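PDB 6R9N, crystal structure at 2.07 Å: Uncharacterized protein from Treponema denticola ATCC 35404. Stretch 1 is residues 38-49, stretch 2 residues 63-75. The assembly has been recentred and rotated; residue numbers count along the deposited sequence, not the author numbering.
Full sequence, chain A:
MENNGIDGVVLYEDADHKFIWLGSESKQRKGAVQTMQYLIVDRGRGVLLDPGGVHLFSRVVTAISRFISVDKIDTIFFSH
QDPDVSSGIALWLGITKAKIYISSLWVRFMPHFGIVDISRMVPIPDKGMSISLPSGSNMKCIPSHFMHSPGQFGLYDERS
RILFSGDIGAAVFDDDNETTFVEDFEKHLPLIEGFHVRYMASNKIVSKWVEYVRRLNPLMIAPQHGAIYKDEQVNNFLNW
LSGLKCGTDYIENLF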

# COMPACT_ATOMS: atom_id res chain seq x y z
N TYR A 38 1.70 13.20 13.78
CA TYR A 38 1.45 13.33 15.20
C TYR A 38 2.69 12.98 16.01
O TYR A 38 3.58 12.25 15.56
CB TYR A 38 0.27 12.46 15.63
CG TYR A 38 -1.02 12.83 14.92
CD1 TYR A 38 -1.86 13.83 15.42
CD2 TYR A 38 -1.39 12.18 13.75
CE1 TYR A 38 -3.04 14.16 14.77
CE2 TYR A 38 -2.57 12.49 13.10
CZ TYR A 38 -3.39 13.48 13.61
OH TYR A 38 -4.55 13.76 12.93
N LEU A 39 2.76 13.57 17.21
CA LEU A 39 3.86 13.34 18.13
C LEU A 39 3.28 13.11 19.51
O LEU A 39 2.38 13.84 19.94
CB LEU A 39 4.84 14.52 18.15
CG LEU A 39 5.98 14.50 19.18
CD1 LEU A 39 7.01 13.45 18.80
CD2 LEU A 39 6.64 15.88 19.28
N ILE A 40 3.75 12.06 20.17
CA ILE A 40 3.49 11.83 21.59
C ILE A 40 4.79 12.07 22.34
O ILE A 40 5.85 11.58 21.92
CB ILE A 40 2.94 10.42 21.84
CG1 ILE A 40 1.56 10.29 21.20
CG2 ILE A 40 2.89 10.12 23.33
CD1 ILE A 40 1.15 8.87 20.92
N VAL A 41 4.72 12.86 23.41
CA VAL A 41 5.85 13.11 24.29
C VAL A 41 5.47 12.57 25.66
O VAL A 41 4.35 12.83 26.14
CB VAL A 41 6.20 14.61 24.36
CG1 VAL A 41 7.30 14.88 25.39
CG2 VAL A 41 6.59 15.14 22.99
N ASP A 42 6.37 11.82 26.28
CA ASP A 42 6.08 11.13 27.54
C ASP A 42 7.36 11.15 28.36
O ASP A 42 8.37 10.55 27.95
CB ASP A 42 5.59 9.70 27.30
CG ASP A 42 4.90 9.11 28.52
OD1 ASP A 42 5.61 8.57 29.41
OD2 ASP A 42 3.66 9.16 28.60
N ARG A 43 7.33 11.87 29.49
CA ARG A 43 8.51 12.07 30.33
C ARG A 43 9.72 12.45 29.48
O ARG A 43 10.82 11.91 29.65
CB ARG A 43 8.80 10.83 31.18
CG ARG A 43 7.74 10.55 32.24
CD ARG A 43 8.02 11.26 33.57
NE ARG A 43 9.25 10.80 34.21
NH1 ARG A 43 10.52 9.35 35.48
NH2 ARG A 43 8.30 8.90 35.14
N GLY A 44 9.51 13.33 28.51
CA GLY A 44 10.62 13.81 27.72
C GLY A 44 11.04 12.94 26.56
O GLY A 44 12.01 13.29 25.88
N ARG A 45 10.40 11.79 26.34
CA ARG A 45 10.72 10.93 25.20
C ARG A 45 9.60 11.00 24.17
O ARG A 45 8.45 11.29 24.52
CB ARG A 45 10.94 9.48 25.65
CG ARG A 45 11.66 9.35 26.99
CD ARG A 45 13.10 9.84 26.88
NE ARG A 45 13.74 9.27 25.70
CZ ARG A 45 14.98 9.52 25.31
NH1 ARG A 45 15.46 8.95 24.21
NH2 ARG A 45 15.75 10.32 26.03
N GLY A 46 9.93 10.75 22.90
CA GLY A 46 9.01 10.97 21.80
C GLY A 46 8.56 9.70 21.09
O GLY A 46 9.30 8.72 21.03
N VAL A 47 7.34 9.72 20.57
CA VAL A 47 6.80 8.68 19.70
C VAL A 47 6.23 9.40 18.48
O VAL A 47 5.33 10.24 18.62
CB VAL A 47 5.72 7.83 20.39
CG1 VAL A 47 5.12 6.82 19.42
CG2 VAL A 47 6.27 7.15 21.65
N LEU A 48 6.76 9.10 17.30
CA LEU A 48 6.38 9.78 16.07
C LEU A 48 5.40 8.92 15.27
O LEU A 48 5.70 7.76 14.97
CB LEU A 48 7.62 10.07 15.24
CG LEU A 48 7.54 11.03 14.06
CD1 LEU A 48 6.88 12.35 14.47
CD2 LEU A 48 8.96 11.26 13.51
N LEU A 49 4.26 9.50 14.89
CA LEU A 49 3.22 8.77 14.17
C LEU A 49 3.17 9.19 12.70
O LEU A 49 2.95 10.38 12.40
CB LEU A 49 1.85 8.99 14.81
CG LEU A 49 1.67 8.65 16.29
CD1 LEU A 49 0.20 8.54 16.64
CD2 LEU A 49 2.38 7.38 16.65
N ALA A 63 8.98 21.62 13.94
CA ALA A 63 7.82 21.53 14.81
C ALA A 63 8.11 20.64 16.01
O ALA A 63 7.81 21.02 17.15
CB ALA A 63 6.62 21.00 14.01
N ILE A 64 8.72 19.47 15.78
CA ILE A 64 9.06 18.59 16.89
C ILE A 64 9.94 19.31 17.90
O ILE A 64 9.74 19.20 19.12
CB ILE A 64 9.73 17.30 16.37
CG1 ILE A 64 8.74 16.45 15.59
CG2 ILE A 64 10.34 16.50 17.54
CD1 ILE A 64 9.39 15.31 14.86
N SER A 65 10.92 20.08 17.41
CA SER A 65 11.91 20.72 18.27
C SER A 65 11.33 21.76 19.22
O SER A 65 12.02 22.15 20.16
CB SER A 65 12.99 21.37 17.41
OG SER A 65 13.51 20.44 16.48
N ARG A 66 10.09 22.22 19.01
CA ARG A 66 9.46 23.07 20.01
C ARG A 66 9.07 22.30 21.26
O ARG A 66 8.71 22.92 22.27
CB ARG A 66 8.22 23.76 19.44
CG ARG A 66 8.40 24.25 18.01
CD ARG A 66 7.32 25.23 17.62
NE ARG A 66 7.51 25.71 16.24
CZ ARG A 66 8.38 26.65 15.87
NH1 ARG A 66 8.47 27.00 14.59
NH2 ARG A 66 9.15 27.25 16.77
N PHE A 67 9.11 20.97 21.22
CA PHE A 67 8.67 20.13 22.32
C PHE A 67 9.73 19.18 22.84
O PHE A 67 9.70 18.86 24.03
CB PHE A 67 7.46 19.30 21.90
CG PHE A 67 6.29 20.12 21.44
CD1 PHE A 67 5.43 20.70 22.37
CD2 PHE A 67 6.07 20.33 20.09
CE1 PHE A 67 4.35 21.45 21.95
CE2 PHE A 67 4.99 21.10 19.66
CZ PHE A 67 4.13 21.65 20.59
N ILE A 68 10.64 18.72 21.99
CA ILE A 68 11.54 17.64 22.37
C ILE A 68 12.71 17.62 21.41
O ILE A 68 12.57 17.98 20.24
CB ILE A 68 10.76 16.30 22.38
CG1 ILE A 68 11.35 15.33 23.39
CG2 ILE A 68 10.70 15.67 20.99
CD1 ILE A 68 10.50 14.08 23.50
N SER A 69 13.86 17.19 21.89
CA SER A 69 14.99 16.99 21.01
C SER A 69 14.75 15.77 20.12
O SER A 69 14.28 14.72 20.58
CB SER A 69 16.28 16.81 21.82
OG SER A 69 16.55 17.97 22.61
N VAL A 70 15.09 15.91 18.84
CA VAL A 70 14.82 14.84 17.89
C VAL A 70 15.62 13.61 18.27
O VAL A 70 15.24 12.47 17.94
CB VAL A 70 15.12 15.32 16.46
CG1 VAL A 70 16.60 15.16 16.13
CG2 VAL A 70 14.27 14.57 15.46
N ASP A 71 16.74 13.81 18.97
CA ASP A 71 17.50 12.81 19.70
C ASP A 71 16.64 11.82 20.46
O ASP A 71 16.97 10.63 20.54
CB ASP A 71 18.42 13.52 20.70
CG ASP A 71 19.87 13.46 20.31
OD1 ASP A 71 20.20 12.66 19.41
OD2 ASP A 71 20.68 14.21 20.91
N LYS A 72 15.57 12.30 21.08
CA LYS A 72 14.86 11.55 22.11
C LYS A 72 13.60 10.87 21.60
O LYS A 72 12.79 10.40 22.40
CB LYS A 72 14.55 12.46 23.29
CG LYS A 72 15.75 13.30 23.68
CD LYS A 72 15.87 13.45 25.18
CE LYS A 72 16.68 14.69 25.52
NZ LYS A 72 15.99 15.54 26.54
N ILE A 73 13.40 10.83 20.28
CA ILE A 73 12.34 10.00 19.71
C ILE A 73 12.81 8.55 19.74
O ILE A 73 13.74 8.17 19.04
CB ILE A 73 11.99 10.45 18.29
CG1 ILE A 73 11.28 11.81 18.36
CG2 ILE A 73 11.10 9.41 17.61
CD1 ILE A 73 11.26 12.60 17.07
N ASP A 74 12.17 7.75 20.59
CA ASP A 74 12.50 6.35 20.75
C ASP A 74 11.72 5.44 19.82
O ASP A 74 12.17 4.32 19.55
CB ASP A 74 12.23 5.90 22.19
CG ASP A 74 13.01 6.71 23.21
OD1 ASP A 74 14.13 7.17 22.88
OD2 ASP A 74 12.50 6.89 24.34
N THR A 75 10.56 5.88 19.35
CA THR A 75 9.65 5.03 18.60
C THR A 75 9.06 5.80 17.43
O THR A 75 8.72 6.97 17.56
CB THR A 75 8.54 4.50 19.51
OG1 THR A 75 9.10 3.59 20.47
CG2 THR A 75 7.47 3.75 18.72
O HOH W 1 12.95 16.11 26.76

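Stretch 1 is a hairpin, with strands 38-42 and 45-49 joined by a type I' turn from Asp42 to Arg45. Its second strand pairs in parallel with strand 73-75. Gly46 N donates to Lys72 O at 2.9 Å, and Asp74 N donates to Gly46 O at 3.1 Å. Leu48 N then donates to Thr75 O at 2.9 Å. Gly46 is paired with Ile73 but Val47 with Thr75, so the register slips by one residue at a beta bulge.

Asp74 lies at this bulge. Its CA-to-CB bond points sideways, yet its carboxylate comes back to stretch 1. Arg45 does the same from the other strand. Its chi1, chi2 and chi3 are all m, so the chain curls and brings the guanidinium to Asp74. The result is a two-pronged salt bridge: Arg45 NE to Asp74 OD2 is 3.0 Å, and Arg45 NH1 to Asp74 OD1 is 2.6 Å. Both hydrogen bonds are close to straight, and OD1 lies at the guanidinium edge, near its plane. Lys72 CA covers one face of the same group.

Lys72 starts toward stretch 1, but its end leads away. Its chi2 and chi4 lie between wells. The ammonium still reaches the turn through a water, which accepts from Lys72 NZ at 3.1 Å and donates to Gly44 O at 3.1 Å.

Gly46 leaves room that a side chain would take. An ideal CB there would clash with Ile73 CG1 at 2.9 Å. Ile68 uses the neighbouring space. With chi1 and chi2 both t, its chain is extended and CD1 reaches the hairpin backbone, 3.4 Å from Gly46 N. The fit is tight, with Ile68 CD1 only 2.9 Å from Gly44 O. Gly44 is glycine for a local reason: at its backbone angles a CB would be jammed against the preceding carbonyl oxygen.

The apolar contacts continue along the hairpin. Val41, with chi1 t, places CG1 3.8 Å from Ile68 CD1. Leu39 and Leu48 both point toward stretch 2 and share the t, p rotamer. Leu39 CD2 lies 4.1 Å from Ile64 CG2, and Leu48 CD1 lies 3.9 Å from Ile64 CD1. Ile64, in the m, t rotamer, thus touches both strands of the hairpin. Phe67 starts toward the hairpin but its ring leads away, so its CB makes the contact, 4.4 Å from Leu39 CD2.

Val47 and Thr75 point to the same face of the sheet, where Val47 CG1 meets Thr75 CG2 at 3.9 Å.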